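Local coordinates for protein BlEst2 (Bacillus licheniformis, PDB 6WPX) that probably hydrolyses ester bonds as a secreted lipase or esterase, here in a propeptide form whose C-terminal domain has an autoinhibitory effect, at residues 165-176 and 346-354; 206-217 and 250-258. All coordinates share one frame; numbering follows the deposited sequence.

Contact 1. Residues 165-176 and 346-354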
loop_
_atom_site.group_PDB
_atom_site.type_symbol
_atom_site.label_atom_id
_atom_site.label_comp_id
_atom_site.label_asym_id
_atom_site.label_seq_id
_atom_site.Cartn_x
_atom_site.Cartn_y
_atom_site.Cartn_z
ATOM N N LEU A 165 -2.560 -13.987 9.764
ATOM C CA LEU A 165 -1.467 -13.954 8.803
ATOM C C LEU A 165 -0.417 -12.889 9.118
ATOM O O LEU A 165 0.776 -13.188 9.073
ATOM C CB LEU A 165 -1.976 -13.796 7.352
ATOM C CG LEU A 165 -0.911 -13.801 6.273
ATOM C CD1 LEU A 165 -0.197 -15.163 6.197
ATOM C CD2 LEU A 165 -1.510 -13.404 4.916
ATOM N N ALA A 166 -0.856 -11.653 9.418
ATOM C CA ALA A 166 0.049 -10.551 9.733
ATOM C C ALA A 166 0.976 -10.882 10.910
ATOM O O ALA A 166 2.157 -10.535 10.863
ATOM C CB ALA A 166 -0.734 -9.288 10.017
ATOM N N ASP A 167 0.467 -11.599 11.910
ATOM C CA ASP A 167 1.246 -11.996 13.077
ATOM C C ASP A 167 2.457 -12.900 12.718
ATOM O O ASP A 167 3.597 -12.441 12.893
ATOM C CB ASP A 167 0.340 -12.617 14.156
ATOM C CG ASP A 167 -0.507 -11.604 14.932
ATOM O OD1 ASP A 167 -0.351 -10.382 14.691
ATOM O OD2 ASP A 167 -1.336 -12.036 15.769
ATOM N N ILE A 168 2.233 -14.109 12.125
ATOM C CA ILE A 168 3.355 -14.998 11.789
ATOM C C ILE A 168 4.237 -14.465 10.635
ATOM O O ILE A 168 5.403 -14.860 10.566
ATOM C CB ILE A 168 3.002 -16.478 11.587
ATOM C CG1 ILE A 168 1.812 -16.665 10.635
ATOM C CG2 ILE A 168 2.794 -17.171 12.947
ATOM C CD1 ILE A 168 1.530 -18.075 10.380
ATOM N N LEU A 169 3.741 -13.542 9.789
ATOM C CA LEU A 169 4.616 -12.961 8.762
ATOM C C LEU A 169 5.587 -11.911 9.377
ATOM O O LEU A 169 6.601 -11.570 8.757
ATOM C CB LEU A 169 3.823 -12.354 7.582
ATOM C CG LEU A 169 3.092 -13.323 6.618
ATOM C CD1 LEU A 169 2.646 -12.589 5.332
ATOM C CD2 LEU A 169 3.957 -14.514 6.228
ATOM N N GLY A 170 5.270 -11.437 10.591
ATOM C CA GLY A 170 6.018 -10.392 11.293
ATOM C C GLY A 170 5.907 -9.079 10.551
ATOM O O GLY A 170 6.828 -8.264 10.582
ATOM N N GLN A 171 4.792 -8.890 9.824
ATOM C CA GLN A 171 4.591 -7.690 9.013
ATOM C C GLN A 171 4.074 -6.519 9.833
ATOM O O GLN A 171 3.908 -5.428 9.293
ATOM C CB GLN A 171 3.716 -7.971 7.765
ATOM C CG GLN A 171 2.235 -8.185 8.043
ATOM C CD GLN A 171 1.485 -8.634 6.816
ATOM O OE1 GLN A 171 1.129 -9.805 6.673
ATOM N NE2 GLN A 171 1.221 -7.714 5.901
ATOM N N LYS A 172 3.782 -6.734 11.115
ATOM C CA LYS A 172 3.362 -5.615 11.921
ATOM C C LYS A 172 4.589 -5.067 12.604
ATOM O O LYS A 172 5.247 -5.745 13.401
ATOM C CB LYS A 172 2.239 -5.947 12.904
ATOM C CG LYS A 172 0.884 -6.160 12.231
ATOM C CD LYS A 172 -0.168 -6.610 13.246
ATOM C CE LYS A 172 -1.558 -6.276 12.758
ATOM N NZ LYS A 172 -2.614 -6.952 13.562
ATOM N N ASN A 173 4.963 -3.872 12.184
ATOM C CA ASN A 173 6.072 -3.142 12.750
ATOM C C ASN A 173 5.699 -1.685 12.571
ATOM O O ASN A 173 4.681 -1.387 11.942
ATOM C CB ASN A 173 7.414 -3.517 12.085
ATOM C CG ASN A 173 7.443 -3.346 10.577
ATOM O OD1 ASN A 173 7.030 -2.336 10.040
ATOM N ND2 ASN A 173 7.964 -4.314 9.860
ATOM N N ASP A 174 6.497 -0.790 13.148
ATOM C CA ASP A 174 6.256 0.634 13.122
ATOM C C ASP A 174 6.181 1.190 11.710
ATOM O O ASP A 174 5.398 2.112 11.505
ATOM C CB ASP A 174 7.351 1.352 13.895
ATOM C CG ASP A 174 7.282 1.219 15.409
ATOM O OD1 ASP A 174 6.317 0.606 15.909
ATOM O OD2 ASP A 174 8.155 1.795 16.091
ATOM N N ALA A 175 6.990 0.657 10.756
ATOM C CA ALA A 175 7.016 1.126 9.362
ATOM C C ALA A 175 5.735 0.835 8.637
ATOM O O ALA A 175 5.137 1.775 8.123
ATOM C CB ALA A 175 8.212 0.564 8.602
ATOM N N VAL A 176 5.257 -0.429 8.660
ATOM C CA VAL A 176 3.994 -0.837 8.012
ATOM C C VAL A 176 2.799 -0.104 8.639
ATOM O O VAL A 176 1.918 0.362 7.923
ATOM C CB VAL A 176 3.795 -2.390 7.991
ATOM C CG1 VAL A 176 2.529 -2.774 7.215
ATOM C CG2 VAL A 176 5.017 -3.092 7.380
ATOM N N ALA A 346 4.392 -9.425 -1.619
ATOM C CA ALA A 346 5.477 -8.430 -1.653
ATOM C C ALA A 346 5.167 -7.272 -0.713
ATOM O O ALA A 346 4.085 -7.248 -0.163
ATOM C CB ALA A 346 5.597 -7.955 -3.063
ATOM N N ASP A 347 6.119 -6.350 -0.576
ATOM C CA ASP A 347 5.974 -5.115 0.240
ATOM C C ASP A 347 5.397 -5.441 1.626
ATOM O O ASP A 347 5.986 -6.217 2.363
ATOM C CB ASP A 347 5.312 -3.955 -0.536
ATOM C CG ASP A 347 3.910 -4.130 -1.155
ATOM O OD1 ASP A 347 3.817 -4.635 -2.280
ATOM O OD2 ASP A 347 2.925 -3.741 -0.503
ATOM N N VAL A 348 4.293 -4.793 1.947
ATOM C CA VAL A 348 3.513 -4.943 3.196
ATOM C C VAL A 348 3.321 -6.420 3.530
ATOM O O VAL A 348 3.376 -6.717 4.696
ATOM C CB VAL A 348 2.200 -4.178 3.026
ATOM C CG1 VAL A 348 1.145 -4.623 4.002
ATOM C CG2 VAL A 348 2.460 -2.693 3.115
ATOM N N PHE A 349 3.110 -7.283 2.531
ATOM C CA PHE A 349 2.927 -8.702 2.829
ATOM C C PHE A 349 4.192 -9.530 2.513
ATOM O O PHE A 349 4.103 -10.757 2.424
ATOM C CB PHE A 349 1.683 -9.272 2.107
ATOM C CG PHE A 349 0.357 -8.841 2.693
ATOM C CD1 PHE A 349 -0.275 -7.686 2.253
ATOM C CD2 PHE A 349 -0.260 -9.593 3.679
ATOM C CE1 PHE A 349 -1.504 -7.289 2.802
ATOM C CE2 PHE A 349 -1.487 -9.191 4.233
ATOM C CZ PHE A 349 -2.106 -8.053 3.781
ATOM N N GLU A 350 5.374 -8.892 2.400
ATOM C CA GLU A 350 6.627 -9.620 2.166
ATOM C C GLU A 350 6.780 -10.800 3.162
ATOM O O GLU A 350 6.479 -10.655 4.357
ATOM C CB GLU A 350 7.827 -8.668 2.303
ATOM C CG GLU A 350 9.183 -9.297 2.041
ATOM C CD GLU A 350 10.285 -8.276 1.897
ATOM O OE1 GLU A 350 10.650 -7.971 0.740
ATOM O OE2 GLU A 350 10.728 -7.718 2.927
ATOM N N GLY A 351 7.205 -11.952 2.648
ATOM C CA GLY A 351 7.431 -13.140 3.465
ATOM C C GLY A 351 6.380 -14.224 3.351
ATOM O O GLY A 351 6.576 -15.319 3.863
ATOM N N GLY A 352 5.263 -13.926 2.700
ATOM C CA GLY A 352 4.178 -14.880 2.524
ATOM C C GLY A 352 4.024 -15.349 1.094
ATOM O O GLY A 352 4.868 -15.062 0.234
ATOM N N PHE A 353 2.940 -16.080 0.850
ATOM C CA PHE A 353 2.608 -16.653 -0.445
ATOM C C PHE A 353 1.159 -16.403 -0.749
ATOM O O PHE A 353 0.355 -16.219 0.162
ATOM C CB PHE A 353 2.914 -18.171 -0.474
ATOM C CG PHE A 353 4.384 -18.444 -0.253
ATOM C CD1 PHE A 353 4.890 -18.607 1.031
ATOM C CD2 PHE A 353 5.277 -18.443 -1.318
ATOM C CE1 PHE A 353 6.260 -18.818 1.241
ATOM C CE2 PHE A 353 6.647 -18.656 -1.104
ATOM C CZ PHE A 353 7.124 -18.860 0.170
ATOM N N VAL A 354 0.838 -16.413 -2.023
ATOM C CA VAL A 354 -0.524 -16.224 -2.491
ATOM C C VAL A 354 -0.799 -17.156 -3.649
ATOM O O VAL A 354 -0.006 -17.251 -4.583
ATOM C CB VAL A 354 -0.914 -14.724 -2.773
ATOM C CG1 VAL A 354 -0.114 -14.100 -3.931
ATOM C CG2 VAL A 354 -2.418 -14.558 -2.986
#

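Contact 2. Residues 206-217 and 250-258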
loop_
_atom_site.group_PDB
_atom_site.type_symbol
_atom_site.label_atom_id
_atom_site.label_comp_id
_atom_site.label_asym_id
_atom_site.label_seq_id
_atom_site.Cartn_x
_atom_site.Cartn_y
_atom_site.Cartn_z
ATOM N N ALA A 206 4.880 7.896 -10.440
ATOM C CA ALA A 206 4.030 6.767 -10.059
ATOM C C ALA A 206 3.905 5.842 -11.245
ATOM O O ALA A 206 3.981 6.290 -12.392
ATOM C CB ALA A 206 2.654 7.256 -9.613
ATOM N N GLY A 207 3.733 4.560 -10.963
ATOM C CA GLY A 207 3.546 3.555 -12.004
ATOM C C GLY A 207 2.093 3.115 -12.112
ATOM O O GLY A 207 1.322 3.262 -11.152
ATOM N N ASN A 208 1.704 2.584 -13.278
ATOM C CA ASN A 208 0.329 2.086 -13.486
ATOM C C ASN A 208 0.342 0.625 -13.930
ATOM O O ASN A 208 -0.686 0.111 -14.343
ATOM C CB ASN A 208 -0.416 2.932 -14.522
ATOM C CG ASN A 208 0.240 2.937 -15.875
ATOM O OD1 ASN A 208 1.040 2.076 -16.211
ATOM N ND2 ASN A 208 0.005 3.966 -16.636
ATOM N N LYS A 209 1.513 -0.014 -13.900
ATOM C CA LYS A 209 1.629 -1.398 -14.343
ATOM C C LYS A 209 1.499 -2.339 -13.145
ATOM O O LYS A 209 2.160 -2.133 -12.140
ATOM C CB LYS A 209 2.973 -1.622 -15.084
ATOM C CG LYS A 209 3.072 -2.994 -15.746
ATOM C CD LYS A 209 4.094 -3.053 -16.883
ATOM C CE LYS A 209 5.470 -3.462 -16.415
ATOM N NZ LYS A 209 6.360 -3.797 -17.557
ATOM N N ILE A 210 0.668 -3.368 -13.251
ATOM C CA ILE A 210 0.568 -4.312 -12.134
ATOM C C ILE A 210 1.380 -5.568 -12.479
ATOM O O ILE A 210 1.914 -5.665 -13.587
ATOM C CB ILE A 210 -0.894 -4.584 -11.691
ATOM C CG1 ILE A 210 -1.689 -5.421 -12.744
ATOM C CG2 ILE A 210 -1.610 -3.270 -11.362
ATOM C CD1 ILE A 210 -2.901 -6.268 -12.082
ATOM N N GLY A 211 1.484 -6.505 -11.540
ATOM C CA GLY A 211 2.203 -7.739 -11.806
ATOM C C GLY A 211 1.404 -8.616 -12.747
ATOM O O GLY A 211 0.167 -8.601 -12.711
ATOM N N GLY A 212 2.105 -9.354 -13.607
ATOM C CA GLY A 212 1.459 -10.297 -14.512
ATOM C C GLY A 212 0.932 -11.492 -13.734
ATOM O O GLY A 212 1.441 -11.795 -12.647
ATOM N N PHE A 213 -0.093 -12.179 -14.260
ATOM C CA PHE A 213 -0.617 -13.376 -13.597
ATOM C C PHE A 213 0.539 -14.367 -13.363
ATOM O O PHE A 213 1.289 -14.678 -14.282
ATOM C CB PHE A 213 -1.769 -14.024 -14.398
ATOM C CG PHE A 213 -2.404 -15.204 -13.691
ATOM C CD1 PHE A 213 -3.159 -15.024 -12.532
ATOM C CD2 PHE A 213 -2.235 -16.501 -14.174
ATOM C CE1 PHE A 213 -3.712 -16.121 -11.855
ATOM C CE2 PHE A 213 -2.815 -17.607 -13.506
ATOM C CZ PHE A 213 -3.553 -17.410 -12.359
ATOM N N GLY A 214 0.725 -14.749 -12.107
ATOM C CA GLY A 214 1.792 -15.644 -11.673
ATOM C C GLY A 214 2.944 -14.943 -10.987
ATOM O O GLY A 214 3.798 -15.618 -10.424
ATOM N N SER A 215 3.000 -13.592 -11.046
ATOM C CA SER A 215 4.094 -12.806 -10.452
ATOM C C SER A 215 3.728 -12.158 -9.114
ATOM O O SER A 215 2.547 -12.056 -8.787
ATOM C CB SER A 215 4.621 -11.770 -11.447
ATOM O OG SER A 215 3.693 -10.715 -11.655
ATOM N N ALA A 216 4.741 -11.697 -8.363
ATOM C CA ALA A 216 4.620 -11.106 -7.025
ATOM C C ALA A 216 3.721 -9.864 -6.892
ATOM O O ALA A 216 3.364 -9.524 -5.766
ATOM C CB ALA A 216 5.997 -10.788 -6.467
ATOM N N LEU A 217 3.398 -9.159 -7.979
ATOM C CA LEU A 217 2.539 -7.961 -7.820
ATOM C C LEU A 217 1.171 -8.135 -8.481
ATOM O O LEU A 217 0.450 -7.155 -8.682
ATOM C CB LEU A 217 3.261 -6.684 -8.323
ATOM C CG LEU A 217 4.523 -6.240 -7.550
ATOM C CD1 LEU A 217 5.353 -5.243 -8.391
ATOM C CD2 LEU A 217 4.158 -5.597 -6.219
ATOM N N GLY A 250 3.764 6.481 -15.325
ATOM C CA GLY A 250 4.572 5.747 -16.292
ATOM C C GLY A 250 4.222 4.277 -16.248
ATOM O O GLY A 250 3.623 3.815 -15.274
ATOM N N LYS A 251 4.683 3.514 -17.236
ATOM C CA LYS A 251 4.364 2.080 -17.309
ATOM C C LYS A 251 5.372 1.270 -16.504
ATOM O O LYS A 251 6.176 0.508 -17.042
ATOM C CB LYS A 251 4.217 1.624 -18.762
ATOM C CG LYS A 251 3.156 2.421 -19.516
ATOM C CD LYS A 251 2.966 1.884 -20.909
ATOM C CE LYS A 251 1.986 2.706 -21.714
ATOM N NZ LYS A 251 0.593 2.526 -21.231
ATOM N N TRP A 252 5.362 1.518 -15.190
ATOM C CA TRP A 252 6.226 0.842 -14.244
ATOM C C TRP A 252 5.384 0.172 -13.191
ATOM O O TRP A 252 4.298 0.638 -12.873
ATOM C CB TRP A 252 7.191 1.844 -13.549
ATOM C CG TRP A 252 7.830 2.829 -14.487
ATOM C CD1 TRP A 252 8.622 2.546 -15.562
ATOM C CD2 TRP A 252 7.662 4.253 -14.474
ATOM N NE1 TRP A 252 8.964 3.712 -16.224
ATOM C CE2 TRP A 252 8.376 4.773 -15.582
ATOM C CE3 TRP A 252 6.976 5.149 -13.630
ATOM C CZ2 TRP A 252 8.433 6.148 -15.854
ATOM C CZ3 TRP A 252 7.055 6.506 -13.888
ATOM C CH2 TRP A 252 7.749 6.991 -15.001
ATOM N N ASP A 253 5.902 -0.926 -12.645
ATOM C CA ASP A 253 5.269 -1.559 -11.517
ATOM C C ASP A 253 6.137 -1.132 -10.343
ATOM O O ASP A 253 7.165 -0.454 -10.546
ATOM C CB ASP A 253 5.126 -3.093 -11.677
ATOM C CG ASP A 253 6.414 -3.877 -11.874
ATOM O OD1 ASP A 253 7.364 -3.643 -11.126
ATOM O OD2 ASP A 253 6.423 -4.792 -12.709
ATOM N N HIS A 254 5.753 -1.521 -9.128
ATOM C CA HIS A 254 6.500 -1.115 -7.938
ATOM C C HIS A 254 7.961 -1.571 -7.927
ATOM O O HIS A 254 8.763 -0.906 -7.303
ATOM C CB HIS A 254 5.782 -1.571 -6.661
ATOM C CG HIS A 254 6.099 -0.708 -5.492
ATOM N ND1 HIS A 254 5.777 0.665 -5.481
ATOM C CD2 HIS A 254 6.681 -1.032 -4.322
ATOM C CE1 HIS A 254 6.193 1.106 -4.312
ATOM N NE2 HIS A 254 6.766 0.128 -3.597
ATOM N N PHE A 255 8.303 -2.674 -8.611
ATOM C CA PHE A 255 9.700 -3.119 -8.657
ATOM C C PHE A 255 10.466 -2.435 -9.785
ATOM O O PHE A 255 11.592 -2.029 -9.580
ATOM C CB PHE A 255 9.816 -4.655 -8.805
ATOM C CG PHE A 255 9.144 -5.477 -7.728
ATOM C CD1 PHE A 255 9.078 -5.019 -6.417
ATOM C CD2 PHE A 255 8.640 -6.735 -8.009
ATOM C CE1 PHE A 255 8.471 -5.785 -5.419
ATOM C CE2 PHE A 255 8.053 -7.511 -7.004
ATOM C CZ PHE A 255 7.968 -7.025 -5.721
ATOM N N SER A 256 9.862 -2.309 -10.969
ATOM C CA SER A 256 10.556 -1.735 -12.115
ATOM C C SER A 256 10.826 -0.203 -12.018
ATOM O O SER A 256 11.710 0.309 -12.709
ATOM C CB SER A 256 9.830 -2.082 -13.412
ATOM O OG SER A 256 8.682 -1.270 -13.575
ATOM N N ILE A 257 10.048 0.511 -11.200
ATOM C CA ILE A 257 10.147 1.973 -11.053
ATOM C C ILE A 257 11.517 2.432 -10.493
ATOM O O ILE A 257 11.870 3.597 -10.643
ATOM C CB ILE A 257 8.952 2.546 -10.239
ATOM C CG1 ILE A 257 8.730 4.052 -10.557
ATOM C CG2 ILE A 257 9.104 2.274 -8.715
ATOM C CD1 ILE A 257 7.448 4.655 -9.919
ATOM N N ILE A 258 12.276 1.533 -9.881
ATOM C CA ILE A 258 13.606 1.893 -9.359
ATOM C C ILE A 258 14.734 1.409 -10.233
ATOM O O ILE A 258 15.896 1.634 -9.885
ATOM C CB ILE A 258 13.846 1.496 -7.884
ATOM C CG1 ILE A 258 13.703 -0.024 -7.655
ATOM C CG2 ILE A 258 12.945 2.333 -7.007
ATOM C CD1 ILE A 258 14.435 -0.527 -6.370
HETATM O O HOH W 1 8.121 -1.254 -16.215
HETATM O O HOH W 2 5.891 -1.471 -19.212
HETATM O O HOH W 3 4.558 -5.965 -14.320
#

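Contact 1. Residues 165-176 and 346-354
With CG set between its own backbone N and carbonyl carbon (chi1 73°) and the chain extended beyond, Gln171 brings its amide over the ring of Phe349. That ring is turned broadside by a chi2 of 89°. The amide stands almost upright on it, the two planes 89° apart, with NE2 3.3 Å above the ring plane and offset toward the rim. NE2 also lies 2.7 Å from Val348 O, but the angle is too poor for a hydrogen bond. A long, flexible amide suits this place because its extended chain can carry NE2 to the aromatic face beside Val348 O.

Leucine branches do the rest on the helix side. Leu169 puts CD1 at the edge of the Phe349 ring, while its CD2 reaches Gly352 CA at 3.7 Å. At Gly352 a side chain would run into Leu169 CD1, and Gly351 takes the positive-phi corner of the type II turn from Phe349 to Gly352; small residues thus let the turn press against the leucine. Leu165 CD2 approaches Phe349 CD2 at 4.2 Å, and beyond them Leu319 and Leu380 of the beta-sheet extend the apolar layer. At the other end, Val176 CG1 meets Val348 CG1 at 4.0 Å. Val176 N is held by Asn173 OD1 at 2.9 Å, a capping bond at the first turn of helix 174-178.

Apolar and amide-ring packing thus joins the turn between helices 163-169 and 174-178 of the hydrolase part to the loop entering strand 353-360 of the beta-rich C-terminal part. Gln171 OE1 is buried with no polar partner in the model, a cost that packing against Phe349 and Val348 probably has to repay.

Contact 2. Residues 206-217 and 250-258
Lys209 runs along the edge of 250-258, and each part of its side chain has a neighbour there. CB lies 3.4 Å from Trp252 O, the same carbonyl that accepts from Lys209 N; CG leads onward, CD passes Lys251 O, and CE comes near Lys251 O and Asp253 OD2. The bend at chi3 (91°) turns NZ to a water 2.9 Å away, which donates to Lys251 O. The long aliphatic stem thus covers backbone while the ammonium stays among waters, and Asp253 OD2, 4.9 Å from Lys209 NZ, probably adds a modest attraction.

At the start of both segments, Gly250 N donates to Ala206 O at 2.9 Å and Asn208 N to Gly250 O, a single beta bridge. Gly207 passes so close to Trp252 O, 3.1 Å from its CA, that any CB would collide with that oxygen.

Farther along, Leu217 CD1 rests over the face of Phe255, 3.8 Å from the ring centroid, a CH-pi contact, and Ala216 CB meets the ring edge. Asp253 OD1 accepts from Phe255 N, an Asx turn, and from Ser256 N at 2.8 Å, which extends it to an Asx motif, while a water bridges OD2 to Ile210 O. Were Asp253 an alanine, both amides would probably lose their acceptor, the water link would go and the turn carrying His254 and Phe255 could shift.

His254 on this turn bonds through ND1 to Asp231 OD2 and touches Ser119, a grouping consistent with the Ser-Asp-His catalytic triad of the alpha/beta-hydrolase fold, whose histidine sits on just such a loop following the last strand.

How the contacts relate
From the N terminus, the chain first passes 165-176, spanning the end of helix 163-169 and the start of helix 174-178, then 206-217, directly after strand 201-205. Thirty-two residues later, beyond helix 218-224 and the edge strand 245-246, the loop 250-258 returns and contact 2 closes. Only after entering the beta-rich C-terminal part does the chain reach 346-354, closing contact 1 round a far larger loop that contains contact 2 whole; the two nest and do not cross. Contact 2 ties together loops within the hydrolase part, contact 1 the two parts. Their centres are about 19 Å apart, yet they touch: Ala346 CB packs on Phe255 CZ at 3.7 Å and borders Leu217.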